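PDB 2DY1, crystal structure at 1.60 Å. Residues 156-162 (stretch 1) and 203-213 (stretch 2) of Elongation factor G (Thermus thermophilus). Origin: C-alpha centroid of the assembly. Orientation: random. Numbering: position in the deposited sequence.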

# COMPACT_ATOMS: atom_id res chain seq x y z
N ILE A 156 10.73 -24.44 6.99
CA ILE A 156 11.83 -24.04 6.14
C ILE A 156 12.66 -25.27 5.77
O ILE A 156 12.62 -26.30 6.46
N LEU A 157 13.40 -25.17 4.68
CA LEU A 157 14.21 -26.28 4.21
C LEU A 157 15.58 -25.73 3.81
O LEU A 157 15.74 -25.16 2.74
N PRO A 158 16.58 -25.91 4.68
CA PRO A 158 17.92 -25.40 4.34
C PRO A 158 18.54 -26.09 3.13
O PRO A 158 18.75 -27.29 3.14
N ILE A 159 18.83 -25.33 2.09
CA ILE A 159 19.47 -25.88 0.90
C ILE A 159 20.97 -25.66 1.04
O ILE A 159 21.77 -26.52 0.67
N ASP A 160 21.33 -24.49 1.57
CA ASP A 160 22.74 -24.13 1.70
C ASP A 160 23.13 -23.88 3.14
O ASP A 160 22.30 -23.45 3.95
N LEU A 161 24.41 -24.13 3.41
CA LEU A 161 25.04 -23.78 4.68
C LEU A 161 26.26 -22.96 4.24
O LEU A 161 26.75 -23.09 3.13
N PRO A 162 26.76 -22.09 5.11
CA PRO A 162 27.92 -21.28 4.72
C PRO A 162 29.26 -21.97 4.77
O PRO A 162 29.54 -22.78 5.67
N ARG A 203 23.88 -34.04 9.31
CA ARG A 203 22.65 -33.91 10.09
C ARG A 203 21.62 -33.11 9.30
O ARG A 203 20.44 -33.49 9.22
N PHE A 204 22.05 -32.00 8.72
CA PHE A 204 21.13 -31.19 7.93
C PHE A 204 20.64 -31.95 6.71
O PHE A 204 19.48 -31.80 6.31
N ARG A 205 21.50 -32.75 6.10
CA ARG A 205 21.07 -33.49 4.92
C ARG A 205 19.96 -34.47 5.29
O ARG A 205 18.96 -34.60 4.57
N GLN A 206 20.13 -35.15 6.42
CA GLN A 206 19.14 -36.12 6.90
C GLN A 206 17.82 -35.40 7.16
O GLN A 206 16.75 -35.92 6.86
N GLU A 207 17.91 -34.22 7.76
CA GLU A 207 16.72 -33.43 8.06
C GLU A 207 16.00 -33.01 6.79
O GLU A 207 14.78 -33.02 6.74
N VAL A 208 16.76 -32.63 5.76
CA VAL A 208 16.17 -32.21 4.50
C VAL A 208 15.47 -33.38 3.81
O VAL A 208 14.33 -33.24 3.35
N LEU A 209 16.14 -34.52 3.76
CA LEU A 209 15.58 -35.72 3.15
C LEU A 209 14.28 -36.08 3.83
O LEU A 209 13.26 -36.29 3.17
N GLU A 210 14.31 -36.15 5.16
CA GLU A 210 13.14 -36.48 5.94
C GLU A 210 11.99 -35.48 5.73
O GLU A 210 10.83 -35.88 5.61
N ALA A 211 12.30 -34.19 5.66
CA ALA A 211 11.24 -33.20 5.45
C ALA A 211 10.53 -33.35 4.11
O ALA A 211 9.32 -33.15 4.00
N ILE A 212 11.30 -33.70 3.08
CA ILE A 212 10.75 -33.88 1.75
C ILE A 212 9.92 -35.16 1.68
O ILE A 212 8.80 -35.15 1.15
N VAL A 213 10.47 -36.25 2.20
CA VAL A 213 9.77 -37.53 2.19
C VAL A 213 8.39 -37.43 2.82
O VAL A 213 7.41 -37.95 2.28

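A helix laid against a short extended segment usually offers one stripe of residues, spaced three or four apart, and the pair formed by residues 203-213 and 156-162 of this elongation factor illustrates the rule. The helix runs obliquely antiparallel to strand 156-158, at 139°, with a closest axial approach of 8.5 Å. Arg 203 opens the helical stretch without reaching the partner. Phe 204 begins the stripe: it points toward the strands, and its m rotamer (chi1 -88°) brings the ring against Leu 161 and Pro 158. Leu 161, in the m,t conformation, places CD2 over one face, 4.2 Å from the centroid of the Phe 204 ring and 3° off its normal, a well-centred CH-pi contact. The CG atom of Pro 158, from a ring with C-gamma exo pucker, approaches CD1 of Phe 204 obliquely at 4.1 Å.

Arg 205, Gln 206 and Glu 207 make no contact, as the helical turn carries them off the stripe. Val 208 restores it at the point of closest backbone register, its CA 6.3 Å from CA of Leu 157. With chi1 t, Val 208 sets CG2 3.3 Å from O of Pro 158, a tight approach that helps bury a carbonyl oxygen for which the model offers no polar partner. Its other methyl, CG1, lies 4.0 Å from CD1 of Leu 157.

Leu 209 points away and Glu 210 is out of reach, but Ala 211 points toward the strand, and its small CB meets CD1 of Leu 157 at 3.7 Å. Although Leu 157 leaves its backbone sideways, its t,p rotamer brings the branched end nearer the helix. Ile 212 (m,t) adds a looser contact, CG1 to CD2 of Leu 157 at 4.3 Å, before Val 213 turns out of range. No hydrogen bond crosses between the stretches; apolar packing dominates the contact.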

# COMPACT_ATOMS: atom_id res chain seq x y z
CB ILE A 156 12.75 -22.98 6.81
CG1 ILE A 156 13.26 -23.50 8.16
CG2 ILE A 156 11.98 -21.69 6.97
CD1 ILE A 156 14.73 -23.28 8.38
CB LEU A 157 13.53 -26.92 3.00
CG LEU A 157 14.11 -28.26 2.54
CD1 LEU A 157 13.60 -29.37 3.45
CD2 LEU A 157 13.70 -28.53 1.12
CB PRO A 158 18.73 -25.65 5.61
CG PRO A 158 17.68 -25.70 6.70
CD PRO A 158 16.54 -26.45 6.04
CB ILE A 159 18.99 -25.14 -0.38
CG1 ILE A 159 17.48 -25.31 -0.55
CG2 ILE A 159 19.77 -25.63 -1.60
CD1 ILE A 159 17.01 -26.75 -0.54
CB ASP A 160 23.03 -22.79 1.00
CG ASP A 160 22.73 -22.81 -0.48
OD1 ASP A 160 23.19 -23.75 -1.15
OD2 ASP A 160 22.05 -21.86 -0.96
CB LEU A 161 25.47 -25.02 5.46
CG LEU A 161 24.32 -25.87 5.98
CD1 LEU A 161 24.93 -27.07 6.71
CD2 LEU A 161 23.40 -25.08 6.91
CB PRO A 162 27.86 -20.10 5.69
CG PRO A 162 27.22 -20.70 6.93
CD PRO A 162 26.21 -21.69 6.42
CB ARG A 203 22.95 -33.19 11.40
CG ARG A 203 21.82 -33.13 12.40
CD ARG A 203 22.13 -32.08 13.46
NE ARG A 203 23.53 -32.14 13.90
CZ ARG A 203 24.24 -31.07 14.25
NH1 ARG A 203 23.69 -29.86 14.20
NH2 ARG A 203 25.51 -31.21 14.63
CB PHE A 204 21.81 -29.88 7.50
CG PHE A 204 21.67 -28.78 8.51
CD1 PHE A 204 20.51 -28.01 8.57
CD2 PHE A 204 22.68 -28.53 9.43
CE1 PHE A 204 20.37 -27.02 9.53
CE2 PHE A 204 22.54 -27.54 10.38
CZ PHE A 204 21.38 -26.79 10.44
CB ARG A 205 22.25 -34.24 4.29
CG ARG A 205 21.85 -35.03 3.06
CD ARG A 205 23.00 -35.63 2.30
NE ARG A 205 22.47 -36.32 1.12
CZ ARG A 205 23.20 -36.80 0.12
NH1 ARG A 205 24.52 -36.70 0.14
NH2 ARG A 205 22.59 -37.40 -0.90
CB GLN A 206 19.61 -36.77 8.21
CG GLN A 206 21.01 -37.36 8.18
CD GLN A 206 21.43 -37.95 9.52
OE1 GLN A 206 21.38 -37.27 10.56
NE2 GLN A 206 21.85 -39.21 9.52
CB GLU A 207 17.10 -32.21 8.88
CG GLU A 207 17.43 -32.53 10.33
CD GLU A 207 18.07 -31.36 11.06
OE1 GLU A 207 17.92 -30.21 10.60
OE2 GLU A 207 18.71 -31.59 12.11
CB VAL A 208 17.24 -31.60 3.57
CG1 VAL A 208 16.71 -31.50 2.14
CG2 VAL A 208 17.61 -30.20 4.09
CB LEU A 209 16.56 -36.90 3.27
CG LEU A 209 17.78 -36.85 2.35
CD1 LEU A 209 18.69 -38.04 2.64
CD2 LEU A 209 17.34 -36.86 0.90
CB GLU A 210 13.50 -36.59 7.43
CG GLU A 210 14.35 -37.85 7.80
CD GLU A 210 14.57 -38.04 9.31
OE1 GLU A 210 13.66 -37.72 10.10
OE2 GLU A 210 15.66 -38.52 9.70
CB ALA A 211 11.80 -31.77 5.59
CB ILE A 212 11.86 -33.97 0.70
CG1 ILE A 212 12.58 -32.61 0.64
CG2 ILE A 212 11.27 -34.35 -0.67
CD1 ILE A 212 13.83 -32.61 -0.20
CB VAL A 213 10.61 -38.62 2.93
CG1 VAL A 213 9.76 -39.86 3.22
CG2 VAL A 213 11.79 -39.01 2.07